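Local coordinates for glycosyl hydrolase family 26 (Bacteroides ovatus, PDB 4ZXO), which probably hydrolyses the beta-mannosidic bonds of galactomannan as a family 26 beta-mannanase with a TIM-barrel fold, at residues A[285-290]-A[331-336]; A[298-303]-A[311-316]; A[46-51]-A[56-61]; A[230-235]-A[256-261]; A[14-19]-A[263-268]. All coordinates share one frame; numbering follows the deposited sequence.

In the fold
All five contacts join parts of one (beta/alpha)8 barrel. Interaction 2 lies at the C-terminal end of strand 295-300; interaction 3, beside it, joins the start of helix 49-54 to the entry of strand 60-64. Their centres are about 10 Å apart, and Asn303 ND2 bonds Asp49 OD2 at 2.9 Å. Interactions 4 and 5, with centres about 9 Å apart, are neighbours through strands 231-235 and 266-271, Leu232 O accepting from Ala267 N at 3.0 Å. Interaction 1 holds part of the potassium site and meets interaction 3, where Val336 N lies 3.0 Å from Tyr57 O. The side chain of Ala56 is about 8 Å from the ion and that of Pro314 about 14 Å.

Interaction 1: residues A[285-290]-A[331-336]; sequences TLLPVI and PKILFV. With K (potassium ion), chain B.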
# COMPACT_ATOMS: atom_id res chain seq x y z
N THR A 285 -19.81 -6.57 7.02
CA THR A 285 -19.58 -5.17 6.60
C THR A 285 -18.62 -5.08 5.41
O THR A 285 -18.98 -4.54 4.38
CB THR A 285 -19.04 -4.34 7.76
OG1 THR A 285 -20.02 -4.35 8.80
CG2 THR A 285 -18.83 -2.90 7.38
N LEU A 286 -17.41 -5.61 5.54
CA LEU A 286 -16.42 -5.40 4.48
C LEU A 286 -16.78 -6.12 3.16
O LEU A 286 -16.81 -5.52 2.06
CB LEU A 286 -15.06 -5.87 4.95
CG LEU A 286 -13.94 -5.67 3.94
CD1 LEU A 286 -13.61 -4.22 3.61
CD2 LEU A 286 -12.62 -6.35 4.35
N LEU A 287 -17.01 -7.42 3.24
CA LEU A 287 -17.22 -8.22 2.01
C LEU A 287 -18.40 -7.75 1.18
O LEU A 287 -18.27 -7.60 -0.03
CB LEU A 287 -17.36 -9.69 2.37
CG LEU A 287 -17.43 -10.65 1.15
CD1 LEU A 287 -16.19 -10.53 0.21
CD2 LEU A 287 -17.59 -12.10 1.60
N PRO A 288 -19.54 -7.43 1.82
CA PRO A 288 -20.65 -7.01 0.94
C PRO A 288 -20.39 -5.72 0.20
O PRO A 288 -20.97 -5.53 -0.87
CB PRO A 288 -21.83 -6.80 1.90
CG PRO A 288 -21.52 -7.71 3.08
CD PRO A 288 -19.97 -7.67 3.22
N VAL A 289 -19.48 -4.88 0.70
CA VAL A 289 -19.12 -3.69 -0.04
C VAL A 289 -18.10 -4.01 -1.11
O VAL A 289 -18.35 -3.70 -2.27
CB VAL A 289 -18.55 -2.58 0.87
CG1 VAL A 289 -18.14 -1.37 0.03
CG2 VAL A 289 -19.62 -2.16 1.88
N ILE A 290 -16.98 -4.64 -0.75
CA ILE A 290 -15.88 -4.73 -1.70
C ILE A 290 -16.19 -5.70 -2.84
O ILE A 290 -15.66 -5.53 -3.93
CB ILE A 290 -14.52 -5.10 -1.05
CG1 ILE A 290 -14.55 -6.47 -0.39
CG2 ILE A 290 -14.11 -4.03 -0.02
CD1 ILE A 290 -13.20 -6.89 0.13
N PRO A 331 -14.89 -17.12 -2.43
CA PRO A 331 -14.07 -17.37 -3.61
C PRO A 331 -13.55 -16.03 -4.17
O PRO A 331 -12.64 -15.97 -5.01
CB PRO A 331 -15.04 -18.10 -4.59
CG PRO A 331 -16.43 -17.82 -4.08
CD PRO A 331 -16.33 -17.44 -2.61
N LYS A 332 -14.14 -14.94 -3.71
CA LYS A 332 -13.73 -13.61 -4.16
C LYS A 332 -12.46 -13.14 -3.52
O LYS A 332 -11.90 -12.15 -3.97
CB LYS A 332 -14.86 -12.61 -3.88
CG LYS A 332 -16.13 -13.08 -4.58
CD LYS A 332 -17.33 -12.19 -4.34
CE LYS A 332 -18.51 -12.68 -5.19
NZ LYS A 332 -19.71 -11.88 -4.91
N ILE A 333 -11.99 -13.80 -2.46
CA ILE A 333 -10.87 -13.23 -1.71
C ILE A 333 -9.69 -14.16 -1.75
O ILE A 333 -9.85 -15.35 -1.39
CB ILE A 333 -11.25 -12.98 -0.21
CG1 ILE A 333 -12.54 -12.17 -0.06
CG2 ILE A 333 -10.11 -12.28 0.62
CD1 ILE A 333 -12.52 -10.79 -0.66
N LEU A 334 -8.52 -13.64 -2.13
CA LEU A 334 -7.41 -14.49 -2.51
C LEU A 334 -6.24 -14.40 -1.52
O LEU A 334 -5.78 -13.31 -1.14
CB LEU A 334 -6.90 -14.15 -3.90
CG LEU A 334 -7.93 -14.11 -5.02
CD1 LEU A 334 -7.27 -13.56 -6.27
CD2 LEU A 334 -8.54 -15.46 -5.28
N PHE A 335 -5.74 -15.56 -1.15
CA PHE A 335 -4.62 -15.71 -0.24
C PHE A 335 -3.59 -16.53 -0.98
O PHE A 335 -3.93 -17.25 -1.95
CB PHE A 335 -5.03 -16.43 1.09
CG PHE A 335 -5.97 -15.65 1.94
CD1 PHE A 335 -5.52 -15.03 3.12
CD2 PHE A 335 -7.32 -15.52 1.57
CE1 PHE A 335 -6.39 -14.27 3.92
CE2 PHE A 335 -8.19 -14.76 2.36
CZ PHE A 335 -7.73 -14.11 3.53
N VAL A 336 -2.37 -16.52 -0.49
CA VAL A 336 -1.35 -17.41 -1.04
C VAL A 336 -1.82 -18.86 -1.05
O VAL A 336 -2.36 -19.33 -0.04
CB VAL A 336 -0.06 -17.28 -0.23
CG1 VAL A 336 0.91 -18.37 -0.62
CG2 VAL A 336 0.56 -15.86 -0.46
K K B . -10.62 -17.51 -0.66
O HOH W 1 -11.95 -19.70 -1.18
O HOH W 2 -9.50 -20.28 -1.58
O HOH W 3 -8.45 -18.44 0.03
O HOH W 4 -10.06 -18.60 -3.11
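Leu287 and Ile290 meet Ile333 through branched aliphatic chains, so neither a ring face nor a ring edge takes part; the aromatic side chain of the second segment, Phe335, turns instead to Phe29, the two ring planes about 25° apart. CD1 of Ile333 is the shared point, 3.8 Å from Leu287 CD1 and 4.0 Å from Ile290 CD1. Leu287 and Ile333 run past each other in opposite senses, whereas Ile290 crosses Ile333 at roughly a right angle. Ile290 reaches there because its CG1 lies between backbone N and carbonyl carbon (chi1 63°). Branched aliphatic residues suit a contact made by methyl groups alone. On its backbone side Ile333 is polar: its O binds the potassium ion at 2.4 Å, with four waters and the carbonyl oxygens of Ser328 and Ser330 as further ligands. The seam thus joins helix 281-290 to short strand 333-334, with Phe327 of helix 321-328 touching both Leu287 and Ile333, and strand 27-32 supplying Ile27 against Ile290 and Phe29 against Ile333.

Interaction 2: residues A[298-303]-A[311-316]; sequences VLVWRN and YYAPYP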
# COMPACT_ATOMS: atom_id res chain seq x y z
N VAL A 298 -7.19 -5.68 -1.37
CA VAL A 298 -7.69 -4.93 -0.22
C VAL A 298 -6.72 -5.20 0.90
O VAL A 298 -6.42 -6.38 1.18
CB VAL A 298 -9.14 -5.36 0.22
CG1 VAL A 298 -9.26 -6.82 0.49
CG2 VAL A 298 -9.58 -4.59 1.48
N LEU A 299 -6.25 -4.15 1.57
CA LEU A 299 -5.22 -4.34 2.57
C LEU A 299 -5.66 -3.73 3.87
O LEU A 299 -6.08 -2.58 3.90
CB LEU A 299 -3.91 -3.67 2.09
CG LEU A 299 -2.76 -3.93 3.08
CD1 LEU A 299 -1.49 -4.44 2.39
CD2 LEU A 299 -2.50 -2.68 3.87
N VAL A 300 -5.55 -4.49 4.95
CA VAL A 300 -5.87 -3.94 6.27
C VAL A 300 -4.57 -3.65 7.03
O VAL A 300 -3.49 -4.27 6.78
CB VAL A 300 -6.77 -4.87 7.13
CG1 VAL A 300 -8.09 -5.16 6.39
CG2 VAL A 300 -6.03 -6.13 7.55
N TRP A 301 -4.66 -2.71 7.97
CA TRP A 301 -3.45 -2.15 8.59
C TRP A 301 -2.86 -3.08 9.66
O TRP A 301 -3.36 -4.19 9.89
CB TRP A 301 -3.77 -0.75 9.16
CG TRP A 301 -2.51 0.10 9.35
CD1 TRP A 301 -2.02 0.64 10.55
CD2 TRP A 301 -1.56 0.48 8.34
NE1 TRP A 301 -0.84 1.32 10.31
CE2 TRP A 301 -0.53 1.22 8.97
CE3 TRP A 301 -1.50 0.28 6.95
CZ2 TRP A 301 0.53 1.80 8.25
CZ3 TRP A 301 -0.43 0.82 6.23
CH2 TRP A 301 0.57 1.56 6.90
N ARG A 302 -1.73 -2.66 10.24
CA ARG A 302 -0.87 -3.55 11.04
C ARG A 302 -1.45 -3.98 12.36
O ARG A 302 -2.39 -3.39 12.87
CB ARG A 302 0.50 -2.86 11.28
CG ARG A 302 0.43 -1.67 12.21
CD ARG A 302 1.62 -0.73 12.03
NE ARG A 302 1.60 0.27 13.13
CZ ARG A 302 2.20 0.11 14.32
NH1 ARG A 302 2.95 -1.00 14.60
NH2 ARG A 302 2.02 1.05 15.25
N ASN A 303 -0.91 -5.08 12.88
CA ASN A 303 -1.28 -5.54 14.23
C ASN A 303 -0.18 -5.15 15.18
O ASN A 303 0.84 -5.84 15.27
CB ASN A 303 -1.51 -7.07 14.22
CG ASN A 303 -2.86 -7.44 13.62
OD1 ASN A 303 -3.49 -6.63 12.93
ND2 ASN A 303 -3.30 -8.68 13.88
N TYR A 311 -5.02 -2.84 16.16
CA TYR A 311 -4.81 -3.93 15.20
C TYR A 311 -5.99 -3.98 14.26
O TYR A 311 -7.11 -3.56 14.62
CB TYR A 311 -4.63 -5.28 15.92
CG TYR A 311 -5.79 -5.69 16.79
CD1 TYR A 311 -6.88 -6.36 16.24
CD2 TYR A 311 -5.79 -5.42 18.15
CE1 TYR A 311 -7.95 -6.74 17.01
CE2 TYR A 311 -6.85 -5.80 18.97
CZ TYR A 311 -7.93 -6.48 18.40
OH TYR A 311 -8.99 -6.88 19.23
N TYR A 312 -5.74 -4.47 13.06
CA TYR A 312 -6.77 -4.44 12.03
C TYR A 312 -7.00 -5.79 11.38
O TYR A 312 -7.93 -5.94 10.63
CB TYR A 312 -6.42 -3.37 10.95
CG TYR A 312 -6.39 -1.96 11.54
CD1 TYR A 312 -7.51 -1.13 11.48
CD2 TYR A 312 -5.26 -1.50 12.19
CE1 TYR A 312 -7.51 0.13 12.05
CE2 TYR A 312 -5.23 -0.25 12.77
CZ TYR A 312 -6.34 0.59 12.66
OH TYR A 312 -6.28 1.84 13.25
N ALA A 313 -6.12 -6.77 11.62
CA ALA A 313 -6.39 -8.17 11.25
C ALA A 313 -6.67 -8.93 12.52
O ALA A 313 -6.23 -8.51 13.58
CB ALA A 313 -5.18 -8.78 10.49
N PRO A 314 -7.43 -10.03 12.44
CA PRO A 314 -7.61 -10.78 13.66
C PRO A 314 -6.33 -11.50 14.09
O PRO A 314 -5.32 -11.53 13.35
CB PRO A 314 -8.71 -11.79 13.31
CG PRO A 314 -8.58 -12.00 11.86
CD PRO A 314 -8.05 -10.71 11.27
N TYR A 315 -6.43 -12.13 15.25
CA TYR A 315 -5.40 -13.04 15.74
C TYR A 315 -6.17 -14.12 16.49
O TYR A 315 -7.36 -13.93 16.77
CB TYR A 315 -4.40 -12.32 16.65
CG TYR A 315 -5.02 -11.53 17.77
CD1 TYR A 315 -5.33 -12.14 18.99
CD2 TYR A 315 -5.31 -10.20 17.61
CE1 TYR A 315 -5.89 -11.41 20.00
CE2 TYR A 315 -5.86 -9.46 18.63
CZ TYR A 315 -6.15 -10.07 19.81
OH TYR A 315 -6.69 -9.31 20.83
N PRO A 316 -5.50 -15.22 16.85
CA PRO A 316 -6.28 -16.28 17.50
C PRO A 316 -7.02 -15.86 18.80
O PRO A 316 -6.44 -15.26 19.72
CB PRO A 316 -5.19 -17.34 17.80
CG PRO A 316 -4.22 -17.16 16.64
CD PRO A 316 -4.13 -15.66 16.50
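Asn303 carries its CG beside its own backbone N (chi1 -77°), which sets the amide against the backbone of Tyr312 and Ala313, while Tyr312, with CG likewise beside its N (chi1 -63°), lays its ring near Trp301. Asn303 OD1 accepts twice: from Ala313 N at 2.9 Å, nearly straight and on a lone pair, and from Tyr312 N at 3.1 Å, which comes from above the carbonyl plane. Asn303 ND2 gives a tilted bond to Ala313 O at 3.0 Å. Asparagine suits this place because one flat group can both accept and donate to a loop lacking regular structure. That loop follows strand 295-300, the eighth strand of the (beta/alpha)8 barrel, and folds back over its C-terminal end, the side where enzymes of this clan carry their active site. There Trp301 turns an edge toward the face of Tyr312 in an offset edge-to-face pair, centroids 5.7 Å apart and planes at 73°. Val300 CG2 packs on Ala313 CB at 4.0 Å, and Trp301 also stacks on His32.

Interaction 3: residues A[46-51]-A[56-61]; sequences GRSDVK and AYPGVM
Lys51 reaches across to Ala56 and Tyr57 with its whole hydrocarbon chain: the first two carbons lie along Ala56, the next two over Tyr57. CB sits 3.7 Å from Ala56 O, and CG continues past the same residue, 3.9 Å from Ala56 N. The extended chain then carries CD over the Tyr57 ring, 3.5 Å from its centroid and 12° off the normal, a CH-pi contact on the face. CE moves on toward the rim, 3.8 Å from Tyr57 CE2, before the chain bends at its last torsion (chi4 -87°) to the amine. A long, flexible lysine fits at this partly exposed edge because CD can lie on the ring while the amine is carried toward the rim and lifted farther off the same face. Arg94 also meets the Tyr57 ring, in a cation-pi contact. Tyr57 OH donates to Gly46 O, but the modelled distance of 2.4 Å is so short that its exact value is doubtful. Gly46 has a positive phi, which glycine accepts easily. One residue earlier in the helix, Val50 CG1 packs on Pro58 CD at 3.8 Å. Ser48 caps helix 49-54, its OG accepting from Lys51 N at 2.9 Å while also bonding Asp34. The cap fixes the first turn from which Val50 and Lys51 project, so dispersion over the ring and against the proline ties the helix start to the segment leading into strand 60-64.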
# COMPACT_ATOMS: atom_id res chain seq x y z
N GLY A 46 8.41 -17.12 9.88
CA GLY A 46 7.22 -17.58 9.18
C GLY A 46 5.88 -17.23 9.83
O GLY A 46 4.83 -17.56 9.25
N ARG A 47 5.88 -16.59 11.02
CA ARG A 47 4.63 -16.33 11.75
C ARG A 47 3.87 -15.17 11.11
O ARG A 47 4.47 -14.36 10.40
CB ARG A 47 4.92 -16.03 13.25
CG ARG A 47 3.69 -15.95 14.14
CD ARG A 47 4.08 -16.08 15.61
NE ARG A 47 2.93 -15.90 16.48
CZ ARG A 47 2.98 -15.96 17.80
NH1 ARG A 47 4.13 -16.16 18.43
NH2 ARG A 47 1.88 -15.78 18.49
N SER A 48 2.53 -15.16 11.30
CA SER A 48 1.60 -14.23 10.65
C SER A 48 0.30 -14.27 11.41
O SER A 48 -0.24 -15.39 11.58
CB SER A 48 1.35 -14.66 9.21
OG SER A 48 0.10 -14.13 8.74
N ASP A 49 -0.23 -13.14 11.90
CA ASP A 49 -1.52 -13.24 12.60
C ASP A 49 -2.61 -13.71 11.62
O ASP A 49 -3.55 -14.45 12.01
CB ASP A 49 -1.92 -11.92 13.21
CG ASP A 49 -1.24 -11.66 14.53
OD1 ASP A 49 -0.52 -12.57 15.04
OD2 ASP A 49 -1.49 -10.57 15.08
N VAL A 50 -2.52 -13.29 10.36
CA VAL A 50 -3.49 -13.77 9.37
C VAL A 50 -3.43 -15.29 9.16
O VAL A 50 -4.45 -15.98 9.25
CB VAL A 50 -3.30 -13.02 8.02
CG1 VAL A 50 -4.10 -13.67 6.91
CG2 VAL A 50 -3.75 -11.57 8.23
N LYS A 51 -2.24 -15.82 8.95
CA LYS A 51 -2.11 -17.25 8.77
C LYS A 51 -2.50 -17.99 10.04
O LYS A 51 -3.14 -19.04 9.98
CB LYS A 51 -0.66 -17.60 8.35
CG LYS A 51 -0.44 -19.09 8.03
CD LYS A 51 0.95 -19.29 7.48
CE LYS A 51 1.30 -20.77 7.27
NZ LYS A 51 1.85 -21.34 8.55
N ALA A 56 -3.65 -19.47 5.86
CA ALA A 56 -2.82 -19.10 4.71
C ALA A 56 -2.25 -17.71 4.89
O ALA A 56 -2.87 -16.84 5.51
CB ALA A 56 -3.61 -19.12 3.44
N TYR A 57 -1.11 -17.49 4.27
CA TYR A 57 -0.58 -16.13 4.20
C TYR A 57 -1.46 -15.21 3.32
O TYR A 57 -2.05 -15.64 2.33
CB TYR A 57 0.84 -16.14 3.65
CG TYR A 57 1.87 -16.73 4.54
CD1 TYR A 57 2.28 -16.07 5.70
CD2 TYR A 57 2.43 -17.98 4.25
CE1 TYR A 57 3.29 -16.61 6.52
CE2 TYR A 57 3.40 -18.53 5.07
CZ TYR A 57 3.84 -17.84 6.18
OH TYR A 57 4.79 -18.42 6.98
N PRO A 58 -1.55 -13.91 3.67
CA PRO A 58 -2.29 -12.97 2.82
C PRO A 58 -1.62 -12.86 1.43
O PRO A 58 -0.40 -12.99 1.28
CB PRO A 58 -2.23 -11.66 3.61
CG PRO A 58 -1.01 -11.78 4.43
CD PRO A 58 -0.93 -13.23 4.82
N GLY A 59 -2.44 -12.64 0.41
CA GLY A 59 -1.94 -12.49 -0.94
C GLY A 59 -1.04 -11.26 -1.10
O GLY A 59 -0.18 -11.22 -1.98
N VAL A 60 -1.26 -10.24 -0.27
CA VAL A 60 -0.42 -9.03 -0.28
C VAL A 60 0.14 -8.80 1.11
O VAL A 60 -0.57 -8.94 2.12
CB VAL A 60 -1.23 -7.79 -0.64
CG1 VAL A 60 -0.33 -6.54 -0.65
CG2 VAL A 60 -1.93 -7.93 -2.02
N MET A 61 1.41 -8.41 1.17
CA MET A 61 1.99 -7.90 2.41
C MET A 61 2.56 -6.55 2.13
O MET A 61 3.10 -6.32 1.04
CB MET A 61 3.09 -8.82 2.91
CG MET A 61 2.51 -10.12 3.43
SD MET A 61 3.82 -11.26 3.91
CE MET A 61 2.83 -12.75 4.17

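Interaction 4: residues A[230-235]-A[256-261]; sequences DVLGTD and TEAGKK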
# COMPACT_ATOMS: atom_id res chain seq x y z
N ASP A 230 0.46 3.70 -11.81
CA ASP A 230 0.02 2.38 -12.31
C ASP A 230 -1.23 1.84 -11.62
O ASP A 230 -1.96 1.05 -12.22
CB ASP A 230 1.15 1.36 -12.12
CG ASP A 230 2.37 1.78 -12.83
OD1 ASP A 230 2.31 1.89 -14.07
OD2 ASP A 230 3.39 2.05 -12.20
N VAL A 231 -1.47 2.22 -10.35
CA VAL A 231 -2.58 1.65 -9.57
C VAL A 231 -3.33 2.80 -8.91
O VAL A 231 -2.70 3.65 -8.27
CB VAL A 231 -2.08 0.70 -8.48
CG1 VAL A 231 -3.27 0.20 -7.59
CG2 VAL A 231 -1.25 -0.45 -9.11
N LEU A 232 -4.64 2.83 -9.06
CA LEU A 232 -5.47 3.84 -8.39
C LEU A 232 -6.01 3.25 -7.07
O LEU A 232 -6.74 2.26 -7.09
CB LEU A 232 -6.64 4.29 -9.29
CG LEU A 232 -6.19 4.94 -10.59
CD1 LEU A 232 -7.45 5.29 -11.44
CD2 LEU A 232 -5.28 6.16 -10.34
N GLY A 233 -5.64 3.85 -5.95
CA GLY A 233 -6.07 3.33 -4.67
C GLY A 233 -6.81 4.36 -3.84
O GLY A 233 -6.99 5.54 -4.22
N THR A 234 -7.24 3.91 -2.67
CA THR A 234 -7.82 4.83 -1.69
C THR A 234 -7.62 4.21 -0.30
O THR A 234 -7.50 2.97 -0.17
CB THR A 234 -9.31 5.11 -1.97
OG1 THR A 234 -9.77 6.17 -1.11
CG2 THR A 234 -10.15 3.85 -1.68
N ASP A 235 -7.50 5.07 0.70
CA ASP A 235 -7.40 4.65 2.10
C ASP A 235 -8.66 5.09 2.84
O ASP A 235 -8.89 6.30 3.00
CB ASP A 235 -6.17 5.30 2.80
CG ASP A 235 -4.84 4.84 2.25
OD1 ASP A 235 -4.80 4.02 1.30
OD2 ASP A 235 -3.81 5.33 2.81
N THR A 256 -13.54 2.85 -9.51
CA THR A 256 -13.95 2.06 -10.66
C THR A 256 -14.13 2.96 -11.89
O THR A 256 -13.64 2.64 -13.00
CB THR A 256 -15.24 1.27 -10.32
OG1 THR A 256 -14.99 0.46 -9.14
CG2 THR A 256 -15.67 0.36 -11.44
N GLU A 257 -14.79 4.12 -11.71
CA GLU A 257 -15.04 5.08 -12.81
C GLU A 257 -13.69 5.60 -13.33
O GLU A 257 -13.45 5.67 -14.55
CB GLU A 257 -15.98 6.24 -12.29
CG GLU A 257 -16.49 7.36 -13.29
CD GLU A 257 -17.44 8.44 -12.61
OE1 GLU A 257 -18.37 7.99 -11.88
OE2 GLU A 257 -17.27 9.72 -12.78
N ALA A 258 -12.81 5.97 -12.42
CA ALA A 258 -11.51 6.53 -12.82
C ALA A 258 -10.61 5.47 -13.48
O ALA A 258 -9.86 5.74 -14.44
CB ALA A 258 -10.79 7.12 -11.60
N GLY A 259 -10.65 4.27 -12.95
CA GLY A 259 -9.85 3.17 -13.48
C GLY A 259 -10.29 2.79 -14.88
O GLY A 259 -9.43 2.50 -15.72
N LYS A 260 -11.59 2.79 -15.14
CA LYS A 260 -12.04 2.64 -16.53
C LYS A 260 -11.60 3.81 -17.40
O LYS A 260 -11.11 3.61 -18.50
CB LYS A 260 -13.57 2.49 -16.57
CG LYS A 260 -14.09 1.16 -16.12
CD LYS A 260 -15.64 1.18 -16.03
CE LYS A 260 -16.24 -0.01 -15.21
NZ LYS A 260 -17.55 0.26 -14.53
N LYS A 261 -11.77 5.04 -16.94
CA LYS A 261 -11.41 6.22 -17.74
C LYS A 261 -9.91 6.23 -18.10
O LYS A 261 -9.53 6.65 -19.20
CB LYS A 261 -11.76 7.52 -17.00
CG LYS A 261 -11.52 8.79 -17.84
CD LYS A 261 -12.03 10.02 -17.16
CE LYS A 261 -11.91 11.27 -18.10
NZ LYS A 261 -12.62 12.45 -17.52
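Leu232 points from its strand at the helix, and its CD1 methyl meets the backbone where Ala258 passes into Gly259. Its CG lies beside the backbone N (chi1 -62°), and the next torsion extends the chain, so CD1 leads: it is 3.7 Å from Gly259 N, and 3.8 Å from both Ala258 C and Ala258 CB. Ala258 turns its methyl toward the strand, while Gly259 meets the leucine with bare backbone. These two small residues suit the spot, for they let the helix backbone come close to the strand, with Leu232 CA and Gly259 CA 6.7 Å apart, and a leucine is long enough to bridge what remains. Contact is thus a single methyl against a helix surface, with dispersion as its force. Strand 231-235, helix 241-262 and strand 266-271 form a beta-alpha-beta crossover unit of the barrel, and the contact joins its first two elements. Farther along the strand, Thr234 touches Leu252 and Leu255 of the same helix, while Leu232 also touches Tyr219 of helix 216-219 and Tyr223.

Interaction 5: residues A[14-19]-A[263-268]; sequences ALLQNL and DKPIAL
Leu19, at the C-terminal end of helix 10-19, comes nearest to Pro265, their CA atoms 6.1 Å apart, on the way into strand 266-271. The pyrrolidine ring of Pro265 is turned toward the helix and carries the whole contact from the strand side. Its CB lies 4.1 Å from Leu19 CB and 3.8 Å from Leu19 O, so it touches both the start of that side chain and the helix backbone. Its CG meets Leu16 CD1 at 4.0 Å, the leucine crossing the ring at about a right angle. Leu16 can reach this far because its CG is opposite the backbone N (chi1 -176°), which sends the branch along toward the proline from one turn earlier. The helix precedes strand 27-32, the first of the (beta/alpha)8 barrel, and the contact lies at the N-terminal ends of the strands. A compact, rigid, apolar proline suits a spot between a helix end and the start of a strand. Just before it, Asp263 closes helix 241-262 with a Schellman motif, its positive phi turning the chain toward Pro265. Leu19 O also accepts from Ser296 OG of strand 295-300, the next strand of the barrel.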
# COMPACT_ATOMS: atom_id res chain seq x y z
N ALA A 14 4.33 -8.49 -15.65
CA ALA A 14 3.40 -9.57 -15.39
C ALA A 14 2.54 -9.22 -14.18
O ALA A 14 1.31 -9.47 -14.20
CB ALA A 14 4.11 -10.84 -15.16
N LEU A 15 3.14 -8.66 -13.11
CA LEU A 15 2.30 -8.29 -11.98
C LEU A 15 1.22 -7.32 -12.38
O LEU A 15 0.06 -7.52 -11.99
CB LEU A 15 3.17 -7.69 -10.87
CG LEU A 15 2.40 -7.10 -9.66
CD1 LEU A 15 1.55 -8.22 -9.00
CD2 LEU A 15 3.34 -6.50 -8.64
N LEU A 16 1.60 -6.27 -13.13
CA LEU A 16 0.60 -5.29 -13.56
C LEU A 16 -0.49 -5.92 -14.40
O LEU A 16 -1.67 -5.65 -14.19
CB LEU A 16 1.24 -4.16 -14.35
CG LEU A 16 0.32 -3.03 -14.77
CD1 LEU A 16 -0.42 -2.42 -13.55
CD2 LEU A 16 1.22 -2.03 -15.41
N GLN A 17 -0.09 -6.80 -15.34
CA GLN A 17 -1.11 -7.43 -16.17
C GLN A 17 -2.04 -8.31 -15.32
O GLN A 17 -3.23 -8.33 -15.56
CB GLN A 17 -0.45 -8.21 -17.33
CG GLN A 17 0.18 -7.28 -18.42
CD GLN A 17 -0.73 -6.10 -18.96
OE1 GLN A 17 -0.31 -4.93 -18.96
NE2 GLN A 17 -1.94 -6.41 -19.36
N ASN A 18 -1.53 -8.95 -14.27
CA ASN A 18 -2.40 -9.76 -13.43
C ASN A 18 -3.29 -8.89 -12.53
O ASN A 18 -4.47 -9.22 -12.31
CB ASN A 18 -1.53 -10.77 -12.65
CG ASN A 18 -1.13 -11.95 -13.54
OD1 ASN A 18 -2.02 -12.64 -14.06
ND2 ASN A 18 0.13 -12.12 -13.81
N LEU A 19 -2.78 -7.74 -12.06
CA LEU A 19 -3.66 -6.80 -11.32
C LEU A 19 -4.80 -6.34 -12.21
O LEU A 19 -5.94 -6.17 -11.74
CB LEU A 19 -2.85 -5.60 -10.82
CG LEU A 19 -1.81 -5.96 -9.76
CD1 LEU A 19 -1.05 -4.70 -9.29
CD2 LEU A 19 -2.45 -6.67 -8.56
N ASP A 263 -7.71 3.46 -17.68
CA ASP A 263 -7.16 2.09 -17.82
C ASP A 263 -6.11 1.77 -16.75
O ASP A 263 -4.96 1.40 -17.06
CB ASP A 263 -6.57 1.86 -19.22
CG ASP A 263 -6.34 0.42 -19.51
OD1 ASP A 263 -7.02 -0.46 -18.91
OD2 ASP A 263 -5.50 0.13 -20.40
N LYS A 264 -6.52 1.87 -15.49
CA LYS A 264 -5.68 1.51 -14.36
C LYS A 264 -6.44 0.53 -13.52
O LYS A 264 -7.65 0.72 -13.34
CB LYS A 264 -5.33 2.72 -13.46
CG LYS A 264 -4.68 3.87 -14.25
CD LYS A 264 -3.31 3.49 -14.82
CE LYS A 264 -2.61 4.71 -15.44
NZ LYS A 264 -1.39 4.24 -16.21
N PRO A 265 -5.75 -0.47 -12.95
CA PRO A 265 -6.35 -1.32 -11.92
C PRO A 265 -6.55 -0.48 -10.66
O PRO A 265 -5.87 0.53 -10.48
CB PRO A 265 -5.28 -2.40 -11.70
CG PRO A 265 -4.02 -1.75 -12.04
CD PRO A 265 -4.32 -0.77 -13.14
N ILE A 266 -7.42 -0.97 -9.79
CA ILE A 266 -7.79 -0.25 -8.58
C ILE A 266 -7.59 -1.12 -7.34
O ILE A 266 -7.53 -2.37 -7.42
CB ILE A 266 -9.26 0.22 -8.67
CG1 ILE A 266 -10.22 -0.97 -8.66
CG2 ILE A 266 -9.43 1.14 -9.92
CD1 ILE A 266 -11.69 -0.55 -8.63
N ALA A 267 -7.47 -0.47 -6.20
CA ALA A 267 -7.26 -1.21 -4.98
C ALA A 267 -7.72 -0.41 -3.76
O ALA A 267 -7.65 0.81 -3.75
CB ALA A 267 -5.75 -1.57 -4.81
N LEU A 268 -8.14 -1.13 -2.73
CA LEU A 268 -8.40 -0.51 -1.44
C LEU A 268 -7.11 -0.67 -0.64
O LEU A 268 -6.82 -1.74 -0.10
CB LEU A 268 -9.62 -1.16 -0.79
CG LEU A 268 -10.03 -0.67 0.61
CD1 LEU A 268 -10.19 0.87 0.74
CD2 LEU A 268 -11.32 -1.36 1.01